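Side-chain contacts in AdeR (Acinetobacter baumannii, PDB 5X5L), which binds an intercistronic DNA region through its C-terminal OmpR/PhoB-type domain and probably acts as a two-component response regulator controlling transcription: residues T33-K36 and I37-M41; K47-R51 and G52-N56; S71-S74 and K75-K79. All coordinates share one frame; numbering follows the deposited sequence.

Contact 1 (T33-K36 and I37-M41); sequences TEYK and IISFM. With nucleotides of chain J.
T33 and I37, one helical turn apart, lay their side chains obliquely across each other: the methyl CG2 of T33 faces the tip of I37, with CG2 to CD1 of I37 at 4.2 Å. I37 CG1 stands beside its own backbone N, anti to the carbonyl carbon (chi1 -71°), which brings it back over the carbonyl of T33, 3.5 Å from T33 O. That same oxygen accepts I37 N at 3.0 Å.

On another side of the helix, S39 sets its CB over one face of the Y35 ring, towards the rim, 4.2 Å from CE2 of Y35. Y35 CG lies anti to the backbone N (chi1 177°), and H15 stacks on the ring from outside the helix. I38 follows the i to i+4 pattern back to E34, its N bonded to E34 O, while its CG2 rests against Y35 O.

This is the first helix, 32-41, of the winged helix-turn-helix domain of the OmpR/PhoB type, and its N-terminal end meets DNA. T33 N donates to OP1 of DT15 of chain J at 2.8 Å. The hydroxyl OG1 lies 2.6 Å from that same OP1, with O5' of the nucleotide also near. OE1 of E34 makes a salt bridge with K79 of helix 66-81. Further along, the K36 carbonyl receives F40 N at 2.8 Å, and the F40 ring goes on to stack with H57.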
loop_
_atom_site.group_PDB
_atom_site.type_symbol
_atom_site.label_atom_id
_atom_site.label_comp_id
_atom_site.label_asym_id
_atom_site.label_seq_id
_atom_site.Cartn_x
_atom_site.Cartn_y
_atom_site.Cartn_z
ATOM N N THR C 33 16.369 -9.629 3.657
ATOM C CA THR C 33 17.216 -10.725 3.175
ATOM C C THR C 33 16.499 -12.068 3.281
ATOM O O THR C 33 16.432 -12.816 2.316
ATOM C CB THR C 33 18.548 -10.800 3.948
ATOM O OG1 THR C 33 19.207 -9.543 3.814
ATOM C CG2 THR C 33 19.432 -11.906 3.384
ATOM N N GLU C 34 15.956 -12.343 4.466
ATOM C CA GLU C 34 15.197 -13.574 4.738
ATOM C C GLU C 34 13.994 -13.747 3.796
ATOM O O GLU C 34 13.730 -14.848 3.324
ATOM C CB GLU C 34 14.751 -13.616 6.201
ATOM C CG GLU C 34 15.890 -13.837 7.194
ATOM C CD GLU C 34 15.546 -13.496 8.649
ATOM O OE1 GLU C 34 14.373 -13.185 8.962
ATOM O OE2 GLU C 34 16.465 -13.539 9.497
ATOM N N TYR C 35 13.276 -12.662 3.524
ATOM C CA TYR C 35 12.158 -12.691 2.569
ATOM C C TYR C 35 12.638 -13.072 1.166
ATOM O O TYR C 35 12.003 -13.870 0.486
ATOM C CB TYR C 35 11.445 -11.328 2.508
ATOM C CG TYR C 35 10.338 -11.285 1.484
ATOM C CD1 TYR C 35 9.046 -11.688 1.827
ATOM C CD2 TYR C 35 10.571 -10.857 0.182
ATOM C CE1 TYR C 35 8.008 -11.651 0.897
ATOM C CE2 TYR C 35 9.544 -10.826 -0.751
ATOM C CZ TYR C 35 8.263 -11.222 -0.385
ATOM O OH TYR C 35 7.244 -11.184 -1.316
ATOM N N LYS C 36 13.742 -12.476 0.735
ATOM C CA LYS C 36 14.302 -12.746 -0.593
ATOM C C LYS C 36 14.720 -14.210 -0.744
ATOM O O LYS C 36 14.449 -14.821 -1.766
ATOM C CB LYS C 36 15.495 -11.828 -0.896
ATOM C CG LYS C 36 15.111 -10.385 -1.164
ATOM C CD LYS C 36 16.259 -9.578 -1.754
ATOM C CE LYS C 36 15.853 -8.103 -1.659
ATOM N NZ LYS C 36 16.792 -7.163 -2.322
ATOM N N ILE C 37 15.353 -14.761 0.283
ATOM C CA ILE C 37 15.779 -16.163 0.290
ATOM C C ILE C 37 14.582 -17.089 0.069
ATOM O O ILE C 37 14.568 -17.853 -0.900
ATOM C CB ILE C 37 16.545 -16.521 1.592
ATOM C CG1 ILE C 37 17.925 -15.846 1.570
ATOM C CG2 ILE C 37 16.713 -18.027 1.746
ATOM C CD1 ILE C 37 18.702 -15.961 2.864
ATOM N N ILE C 38 13.584 -17.004 0.946
ATOM C CA ILE C 38 12.402 -17.872 0.857
ATOM C C ILE C 38 11.607 -17.678 -0.441
ATOM O O ILE C 38 11.086 -18.650 -1.000
ATOM C CB ILE C 38 11.484 -17.737 2.105
ATOM C CG1 ILE C 38 10.396 -18.821 2.138
ATOM C CG2 ILE C 38 10.820 -16.372 2.176
ATOM C CD1 ILE C 38 10.942 -20.230 2.248
ATOM N N SER C 39 11.520 -16.435 -0.914
ATOM C CA SER C 39 10.812 -16.124 -2.161
ATOM C C SER C 39 11.589 -16.581 -3.400
ATOM O O SER C 39 10.989 -16.902 -4.425
ATOM C CB SER C 39 10.530 -14.623 -2.242
ATOM O OG SER C 39 9.631 -14.330 -3.294
ATOM N N PHE C 40 12.919 -16.593 -3.306
ATOM C CA PHE C 40 13.797 -17.056 -4.388
ATOM C C PHE C 40 13.751 -18.571 -4.517
ATOM O O PHE C 40 13.584 -19.101 -5.617
ATOM C CB PHE C 40 15.236 -16.574 -4.128
ATOM C CG PHE C 40 16.240 -16.945 -5.198
ATOM C CD1 PHE C 40 15.930 -16.858 -6.556
ATOM C CD2 PHE C 40 17.532 -17.341 -4.834
ATOM C CE1 PHE C 40 16.859 -17.220 -7.508
ATOM C CE2 PHE C 40 18.469 -17.669 -5.799
ATOM C CZ PHE C 40 18.128 -17.601 -7.143
ATOM N N MET C 41 13.891 -19.261 -3.384
ATOM C CA MET C 41 13.978 -20.730 -3.364
ATOM C C MET C 41 12.650 -21.449 -3.600
ATOM O O MET C 41 12.652 -22.571 -4.100
ATOM C CB MET C 41 14.609 -21.210 -2.056
ATOM C CG MET C 41 16.061 -20.750 -1.906
ATOM S SD MET C 41 17.029 -21.692 -0.715
ATOM C CE MET C 41 16.183 -21.123 0.730
ATOM P P DT J 15 18.734 -8.242 6.705
ATOM O OP1 DT J 15 17.795 -8.241 5.560
ATOM O OP2 DT J 15 18.674 -9.342 7.699
ATOM O "O5'" DT J 15 20.209 -8.125 6.116
ATOM C "C5'" DT J 15 20.724 -6.865 5.657
ATOM C "C4'" DT J 15 22.160 -6.732 6.102
ATOM O "O4'" DT J 15 22.222 -6.561 7.535
ATOM C "C3'" DT J 15 23.004 -7.967 5.787
ATOM O "O3'" DT J 15 24.065 -7.619 4.903
ATOM C "C2'" DT J 15 23.523 -8.428 7.137
ATOM C "C1'" DT J 15 23.400 -7.189 7.995
ATOM N N1 DT J 15 23.256 -7.411 9.454
ATOM C C2 DT J 15 24.197 -6.879 10.310
ATOM O O2 DT J 15 25.174 -6.259 9.924
ATOM N N3 DT J 15 23.954 -7.107 11.643
ATOM C C4 DT J 15 22.890 -7.799 12.191
ATOM O O4 DT J 15 22.804 -7.923 13.410
ATOM C C5 DT J 15 21.936 -8.323 11.236
ATOM C C7 DT J 15 20.754 -9.093 11.736
ATOM C C6 DT J 15 22.164 -8.103 9.934
#

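Contact 2 (K47-R51 and G52-N56); sequences KVFTR and GELMN. With nucleotides of chain I.
E53 reaches back along the chain and lays its carboxylate beside the backbone of F49 and T50, with CG of E53 packed beside OG1 of T50 at 3.2 Å. Its CG sits beside the backbone N, anti to the carbonyl carbon (chi1 -68°), and the chain then runs extended, carrying OE1 to T50 N at 3.0 Å. The oxygen takes that N-H with its anti lone pair, the one turned away from OE2. In return T50 OG1, held between its own backbone N and carbonyl carbon (chi1 58°), accepts E53 N at 3.2 Å.

These two reciprocal bonds make a capping box: T50 is the N-cap of helix 51-58, the point where strand 48-50 of the C-terminal sheet of the winged helix domain turns into the helix. The N-to-C directions of strand 48-50 and helix segment 52-56 differ by 69°.

K47 comes at the carboxylate from the direction opposite to E53 and bends at its last torsion to form a salt bridge, NZ to OE1 of E53 at 2.9 Å, though the hydrogen-bond geometry is weak. On the way its CD passes over one face of the F49 ring, near the rim. OE2 also receives S62 N of the second subunit, so the carboxylate serves the helix cap and a protein-protein contact together.

F49 turns its CB onto L54 CG, 4.0 Å away, and its ring meets F40 of helix 32-41. R51, extended from CG to NE, leaves the helix on another side. NE makes a salt bridge with D70, while NH1 has a weak bond to OP1 of DG5 of chain I at 3.3 Å; OP2 of that phosphate lies over one face of the guanidinium.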
loop_
_atom_site.group_PDB
_atom_site.type_symbol
_atom_site.label_atom_id
_atom_site.label_comp_id
_atom_site.label_asym_id
_atom_site.label_seq_id
_atom_site.Cartn_x
_atom_site.Cartn_y
_atom_site.Cartn_z
ATOM N N LYS C 47 15.384 -27.593 -6.061
ATOM C CA LYS C 47 16.708 -27.228 -6.563
ATOM C C LYS C 47 17.677 -26.919 -5.432
ATOM O O LYS C 47 17.303 -26.303 -4.433
ATOM C CB LYS C 47 16.612 -26.012 -7.481
ATOM C CG LYS C 47 17.929 -25.624 -8.129
ATOM C CD LYS C 47 17.805 -24.301 -8.871
ATOM C CE LYS C 47 19.164 -23.786 -9.309
ATOM N NZ LYS C 47 19.891 -23.081 -8.247
ATOM N N VAL C 48 18.922 -27.345 -5.615
ATOM C CA VAL C 48 20.025 -26.953 -4.739
ATOM C C VAL C 48 20.563 -25.621 -5.241
ATOM O O VAL C 48 21.092 -25.550 -6.354
ATOM C CB VAL C 48 21.175 -27.992 -4.750
ATOM C CG1 VAL C 48 22.325 -27.528 -3.858
ATOM C CG2 VAL C 48 20.665 -29.356 -4.328
ATOM N N PHE C 49 20.418 -24.581 -4.428
ATOM C CA PHE C 49 21.010 -23.274 -4.718
ATOM C C PHE C 49 22.364 -23.206 -4.056
ATOM O O PHE C 49 22.500 -23.606 -2.906
ATOM C CB PHE C 49 20.119 -22.151 -4.188
ATOM C CG PHE C 49 18.795 -22.072 -4.884
ATOM C CD1 PHE C 49 17.731 -22.880 -4.500
ATOM C CD2 PHE C 49 18.624 -21.216 -5.953
ATOM C CE1 PHE C 49 16.518 -22.819 -5.147
ATOM C CE2 PHE C 49 17.405 -21.146 -6.618
ATOM C CZ PHE C 49 16.345 -21.949 -6.207
ATOM N N THR C 50 23.367 -22.711 -4.771
ATOM C CA THR C 50 24.691 -22.512 -4.181
ATOM C C THR C 50 24.665 -21.248 -3.315
ATOM O O THR C 50 23.728 -20.450 -3.363
ATOM C CB THR C 50 25.799 -22.362 -5.251
ATOM O OG1 THR C 50 25.505 -21.260 -6.124
ATOM C CG2 THR C 50 25.894 -23.589 -6.112
ATOM N N ARG C 51 25.703 -21.086 -2.512
ATOM C CA ARG C 51 25.854 -19.903 -1.673
ATOM C C ARG C 51 26.049 -18.663 -2.538
ATOM O O ARG C 51 25.529 -17.601 -2.212
ATOM C CB ARG C 51 27.009 -20.072 -0.684
ATOM C CG ARG C 51 26.737 -21.145 0.352
ATOM C CD ARG C 51 27.955 -21.496 1.178
ATOM N NE ARG C 51 27.616 -22.249 2.370
ATOM C CZ ARG C 51 27.387 -23.561 2.431
ATOM N NH1 ARG C 51 27.456 -24.324 1.349
ATOM N NH2 ARG C 51 27.076 -24.116 3.602
ATOM N N GLY C 52 26.782 -18.811 -3.638
ATOM C CA GLY C 52 26.974 -17.738 -4.610
ATOM C C GLY C 52 25.680 -17.235 -5.228
ATOM O O GLY C 52 25.517 -16.022 -5.427
ATOM N N GLU C 53 24.762 -18.154 -5.535
ATOM C CA GLU C 53 23.451 -17.787 -6.080
ATOM C C GLU C 53 22.593 -17.061 -5.062
ATOM O O GLU C 53 21.971 -16.054 -5.385
ATOM C CB GLU C 53 22.686 -19.009 -6.576
ATOM C CG GLU C 53 23.281 -19.669 -7.802
ATOM C CD GLU C 53 22.486 -20.875 -8.236
ATOM O OE1 GLU C 53 22.364 -21.841 -7.458
ATOM O OE2 GLU C 53 21.946 -20.850 -9.353
ATOM N N LEU C 54 22.553 -17.577 -3.837
ATOM C CA LEU C 54 21.800 -16.940 -2.754
ATOM C C LEU C 54 22.352 -15.547 -2.424
ATOM O O LEU C 54 21.575 -14.626 -2.176
ATOM C CB LEU C 54 21.794 -17.820 -1.505
ATOM C CG LEU C 54 21.047 -19.154 -1.647
ATOM C CD1 LEU C 54 21.373 -20.081 -0.476
ATOM C CD2 LEU C 54 19.546 -18.935 -1.759
ATOM N N MET C 55 23.673 -15.400 -2.458
ATOM C CA MET C 55 24.328 -14.127 -2.171
ATOM C C MET C 55 23.967 -13.051 -3.200
ATOM O O MET C 55 23.536 -11.959 -2.840
ATOM C CB MET C 55 25.858 -14.298 -2.127
ATOM C CG MET C 55 26.555 -13.202 -1.343
ATOM S SD MET C 55 28.249 -13.533 -0.950
ATOM C CE MET C 55 28.947 -13.424 -2.573
ATOM N N ASN C 56 24.131 -13.381 -4.477
ATOM C CA ASN C 56 23.842 -12.448 -5.572
ATOM C C ASN C 56 22.372 -12.055 -5.667
ATOM O O ASN C 56 22.057 -10.942 -6.071
ATOM C CB ASN C 56 24.288 -13.040 -6.921
ATOM C CG ASN C 56 25.792 -13.121 -7.064
ATOM O OD1 ASN C 56 26.541 -12.957 -6.102
ATOM N ND2 ASN C 56 26.244 -13.367 -8.283
ATOM P P DG I 5 29.281 -27.041 3.864
ATOM O OP1 DG I 5 28.256 -27.213 2.808
ATOM O OP2 DG I 5 30.233 -25.903 3.786
ATOM O "O5'" DG I 5 28.487 -27.040 5.241
ATOM C "C5'" DG I 5 27.638 -28.150 5.583
ATOM C "C4'" DG I 5 26.784 -27.841 6.792
ATOM O "O4'" DG I 5 27.634 -27.763 7.958
ATOM C "C3'" DG I 5 25.990 -26.529 6.764
ATOM O "O3'" DG I 5 24.698 -26.792 7.328
ATOM C "C2'" DG I 5 26.862 -25.581 7.570
ATOM C "C1'" DG I 5 27.468 -26.509 8.604
ATOM N N9 DG I 5 28.769 -26.110 9.131
ATOM C C8 DG I 5 29.909 -25.790 8.429
ATOM N N7 DG I 5 30.924 -25.500 9.200
ATOM C C5 DG I 5 30.432 -25.665 10.487
ATOM C C6 DG I 5 31.074 -25.507 11.744
ATOM O O6 DG I 5 32.244 -25.173 11.979
ATOM N N1 DG I 5 30.202 -25.771 12.798
ATOM C C2 DG I 5 28.885 -26.148 12.659
ATOM N N2 DG I 5 28.203 -26.364 13.795
ATOM N N3 DG I 5 28.278 -26.304 11.493
ATOM C C4 DG I 5 29.107 -26.051 10.459
#

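Contact 3 (S71-S74 and K75-K79); sequences SHVS and KLRKK. With nucleotides of chain I; nucleotides of chain J.
The backbone here is regular alpha-helix, with the N-H groups of K75, L76, R77 and K78 bonded to the carbonyls of S71, H72, V73 and S74 in turn. On the DNA-facing side K75 folds back along the helix. Its CG packs 3.4 Å from S71 O, and a bend at the last torsion (chi4 88°) swings NZ round to the S71 hydroxyl. OG of S71 lies 2.8 Å from NZ of K75, a weak bond. The ammonium's stronger partner is O6 of a guanine base, and S71 OG has a weak bond to O4 of a thymine, so the pair probably helps read base edges. Such contacts are what the recognition helix of an OmpR/PhoB-type domain makes in the DNA major groove.

Phosphates of the two strands are gripped by other side chains. The imidazole of H72 puts NE2 2.7 Å from OP2 of DC16 of chain J, a bond bent to 140°. S74 and R77 converge on a single oxygen of the opposite DNA strand: OG of S74 lies 2.8 Å from OP2 of DG7 of chain I, and NH1 of R77 approaches the same atom at 3.0 Å. That OP2 meets the guanidinium at its edge, in the plane of the group. The R77 chain bends at chi3 (-57°), bringing the group back past S74, while its NH2 lies 3.7 Å from CG1 of V73, is bonded to L89 O and also makes a salt bridge to a further phosphate.

Behind this DNA-facing surface, H72 and L76 pack on I37 of helix 32-41, L76 also touches L30 and L89 in the loops, and V73 and R77 lie against Y97 of strand 96-98.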
loop_
_atom_site.group_PDB
_atom_site.type_symbol
_atom_site.label_atom_id
_atom_site.label_comp_id
_atom_site.label_asym_id
_atom_site.label_seq_id
_atom_site.Cartn_x
_atom_site.Cartn_y
_atom_site.Cartn_z
ATOM N N SER C 71 24.382 -17.982 7.746
ATOM C CA SER C 71 23.740 -17.355 8.902
ATOM C C SER C 71 22.356 -16.803 8.564
ATOM O O SER C 71 21.438 -16.923 9.380
ATOM C CB SER C 71 24.619 -16.248 9.490
ATOM O OG SER C 71 24.318 -16.027 10.851
ATOM N N HIS C 72 22.188 -16.221 7.372
ATOM C CA HIS C 72 20.858 -15.767 6.951
ATOM C C HIS C 72 19.883 -16.928 6.836
ATOM O O HIS C 72 18.719 -16.800 7.212
ATOM C CB HIS C 72 20.874 -14.988 5.634
ATOM C CG HIS C 72 21.433 -13.604 5.749
ATOM N ND1 HIS C 72 20.735 -12.562 6.333
ATOM C CD2 HIS C 72 22.599 -13.080 5.319
ATOM C CE1 HIS C 72 21.466 -11.466 6.281
ATOM N NE2 HIS C 72 22.603 -11.753 5.670
ATOM N N VAL C 73 20.373 -18.055 6.315
ATOM C CA VAL C 73 19.557 -19.258 6.138
ATOM C C VAL C 73 19.201 -19.835 7.498
ATOM O O VAL C 73 18.059 -20.234 7.705
ATOM C CB VAL C 73 20.273 -20.308 5.251
ATOM C CG1 VAL C 73 19.519 -21.631 5.209
ATOM C CG2 VAL C 73 20.450 -19.770 3.828
ATOM N N SER C 74 20.169 -19.859 8.418
ATOM C CA SER C 74 19.944 -20.314 9.796
ATOM C C SER C 74 18.830 -19.536 10.479
ATOM O O SER C 74 17.895 -20.128 11.030
ATOM C CB SER C 74 21.219 -20.175 10.625
ATOM O OG SER C 74 20.985 -20.585 11.960
ATOM N N LYS C 75 18.938 -18.203 10.425
ATOM C CA LYS C 75 17.958 -17.320 11.056
ATOM C C LYS C 75 16.567 -17.495 10.468
ATOM O O LYS C 75 15.577 -17.491 11.214
ATOM C CB LYS C 75 18.401 -15.855 10.974
ATOM C CG LYS C 75 19.584 -15.552 11.855
ATOM C CD LYS C 75 20.128 -14.151 11.617
ATOM C CE LYS C 75 21.220 -13.822 12.601
ATOM N NZ LYS C 75 22.609 -14.230 12.199
ATOM N N LEU C 76 16.490 -17.666 9.147
ATOM C CA LEU C 76 15.225 -18.006 8.498
ATOM C C LEU C 76 14.718 -19.360 8.998
ATOM O O LEU C 76 13.540 -19.483 9.331
ATOM C CB LEU C 76 15.367 -18.015 6.968
ATOM C CG LEU C 76 14.154 -18.480 6.148
ATOM C CD1 LEU C 76 12.912 -17.656 6.478
ATOM C CD2 LEU C 76 14.454 -18.420 4.650
ATOM N N ARG C 77 15.607 -20.359 9.055
ATOM C CA ARG C 77 15.230 -21.719 9.472
ATOM C C ARG C 77 14.623 -21.709 10.860
ATOM O O ARG C 77 13.571 -22.314 11.069
ATOM C CB ARG C 77 16.428 -22.684 9.433
ATOM C CG ARG C 77 16.141 -24.106 9.890
ATOM C CD ARG C 77 17.377 -25.002 9.912
ATOM N NE ARG C 77 18.061 -25.090 8.619
ATOM C CZ ARG C 77 19.278 -24.611 8.331
ATOM N NH1 ARG C 77 20.029 -23.982 9.236
ATOM N NH2 ARG C 77 19.765 -24.782 7.099
ATOM N N LYS C 78 15.271 -21.013 11.799
ATOM C CA LYS C 78 14.759 -20.920 13.162
ATOM C C LYS C 78 13.330 -20.373 13.175
ATOM O O LYS C 78 12.460 -20.930 13.844
ATOM C CB LYS C 78 15.684 -20.069 14.043
ATOM C CG LYS C 78 15.256 -19.923 15.498
ATOM C CD LYS C 78 15.193 -21.266 16.234
ATOM C CE LYS C 78 14.066 -21.322 17.258
ATOM N NZ LYS C 78 14.365 -20.515 18.482
ATOM N N LYS C 79 13.087 -19.318 12.402
ATOM C CA LYS C 79 11.744 -18.738 12.300
ATOM C C LYS C 79 10.721 -19.725 11.722
ATOM O O LYS C 79 9.569 -19.743 12.160
ATOM C CB LYS C 79 11.773 -17.427 11.504
ATOM C CG LYS C 79 12.448 -16.305 12.284
ATOM C CD LYS C 79 12.643 -15.056 11.449
ATOM C CE LYS C 79 13.396 -13.984 12.218
ATOM N NZ LYS C 79 13.642 -12.760 11.413
ATOM P P DG I 7 20.577 -24.102 13.333
ATOM O OP1 DG I 7 19.526 -24.945 13.959
ATOM O OP2 DG I 7 20.243 -23.254 12.154
ATOM O "O5'" DG I 7 21.193 -23.144 14.443
ATOM C "C5'" DG I 7 21.937 -23.648 15.566
ATOM C "C4'" DG I 7 22.529 -22.505 16.359
ATOM O "O4'" DG I 7 23.806 -22.127 15.792
ATOM C "C3'" DG I 7 21.685 -21.227 16.383
ATOM O "O3'" DG I 7 21.697 -20.619 17.675
ATOM C "C2'" DG I 7 22.384 -20.315 15.394
ATOM C "C1'" DG I 7 23.833 -20.723 15.568
ATOM N N9 DG I 7 24.717 -20.461 14.433
ATOM C C8 DG I 7 24.429 -20.567 13.094
ATOM N N7 DG I 7 25.447 -20.282 12.325
ATOM C C5 DG I 7 26.461 -19.951 13.210
ATOM C C6 DG I 7 27.796 -19.545 12.963
ATOM O O6 DG I 7 28.369 -19.406 11.877
ATOM N N1 DG I 7 28.485 -19.305 14.148
ATOM C C2 DG I 7 27.960 -19.449 15.410
ATOM N N2 DG I 7 28.791 -19.188 16.429
ATOM N N3 DG I 7 26.716 -19.828 15.653
ATOM C C4 DG I 7 26.027 -20.058 14.516
ATOM P P DT J 15 18.734 -8.242 6.705
ATOM O OP1 DT J 15 17.795 -8.241 5.560
ATOM O OP2 DT J 15 18.674 -9.342 7.699
ATOM O "O5'" DT J 15 20.209 -8.125 6.116
ATOM C "C5'" DT J 15 20.724 -6.865 5.657
ATOM C "C4'" DT J 15 22.160 -6.732 6.102
ATOM O "O4'" DT J 15 22.222 -6.561 7.535
ATOM C "C3'" DT J 15 23.004 -7.967 5.787
ATOM O "O3'" DT J 15 24.065 -7.619 4.903
ATOM C "C2'" DT J 15 23.523 -8.428 7.137
ATOM C "C1'" DT J 15 23.400 -7.189 7.995
ATOM N N1 DT J 15 23.256 -7.411 9.454
ATOM C C2 DT J 15 24.197 -6.879 10.310
ATOM O O2 DT J 15 25.174 -6.259 9.924
ATOM N N3 DT J 15 23.954 -7.107 11.643
ATOM C C4 DT J 15 22.890 -7.799 12.191
ATOM O O4 DT J 15 22.804 -7.923 13.410
ATOM C C5 DT J 15 21.936 -8.323 11.236
ATOM C C7 DT J 15 20.754 -9.093 11.736
ATOM C C6 DT J 15 22.164 -8.103 9.934
ATOM P P DC J 16 24.806 -8.748 4.087
ATOM O OP1 DC J 16 25.200 -8.185 2.770
ATOM O OP2 DC J 16 23.980 -9.975 4.153
ATOM O "O5'" DC J 16 26.117 -8.992 4.944
ATOM C "C5'" DC J 16 27.074 -7.941 5.123
ATOM C "C4'" DC J 16 27.891 -8.231 6.358
ATOM O "O4'" DC J 16 27.005 -8.386 7.480
ATOM C "C3'" DC J 16 28.682 -9.533 6.276
ATOM O "O3'" DC J 16 30.035 -9.247 5.921
ATOM C "C2'" DC J 16 28.500 -10.173 7.648
ATOM C "C1'" DC J 16 27.655 -9.192 8.439
ATOM N N1 DC J 16 26.616 -9.777 9.309
ATOM C C2 DC J 16 26.705 -9.583 10.690
ATOM O O2 DC J 16 27.684 -8.978 11.147
ATOM N N3 DC J 16 25.736 -10.081 11.492
ATOM C C4 DC J 16 24.705 -10.744 10.960
ATOM N N4 DC J 16 23.776 -11.225 11.788
ATOM C C5 DC J 16 24.586 -10.949 9.555
ATOM C C6 DC J 16 25.551 -10.447 8.774
#

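The three contacts follow one another along the chain without overlap: helix 32-41, then strand 48-50 running into helix 51-58, then helix 66-81. Contact 1 is central, its centre about 11 Å from that of each of the others. It touches contact 2 where F40 and M41 meet F49 and L54, and contact 3 where T33 and I37 pack on H72. Contacts 2 and 3 do not touch, their centres being about 15 Å apart. All three belong to one winged helix-turn-helix domain, so the packing probably positions the DNA-reading helix of contact 3 relative to the phosphate contact of T33 and the weaker one of R51.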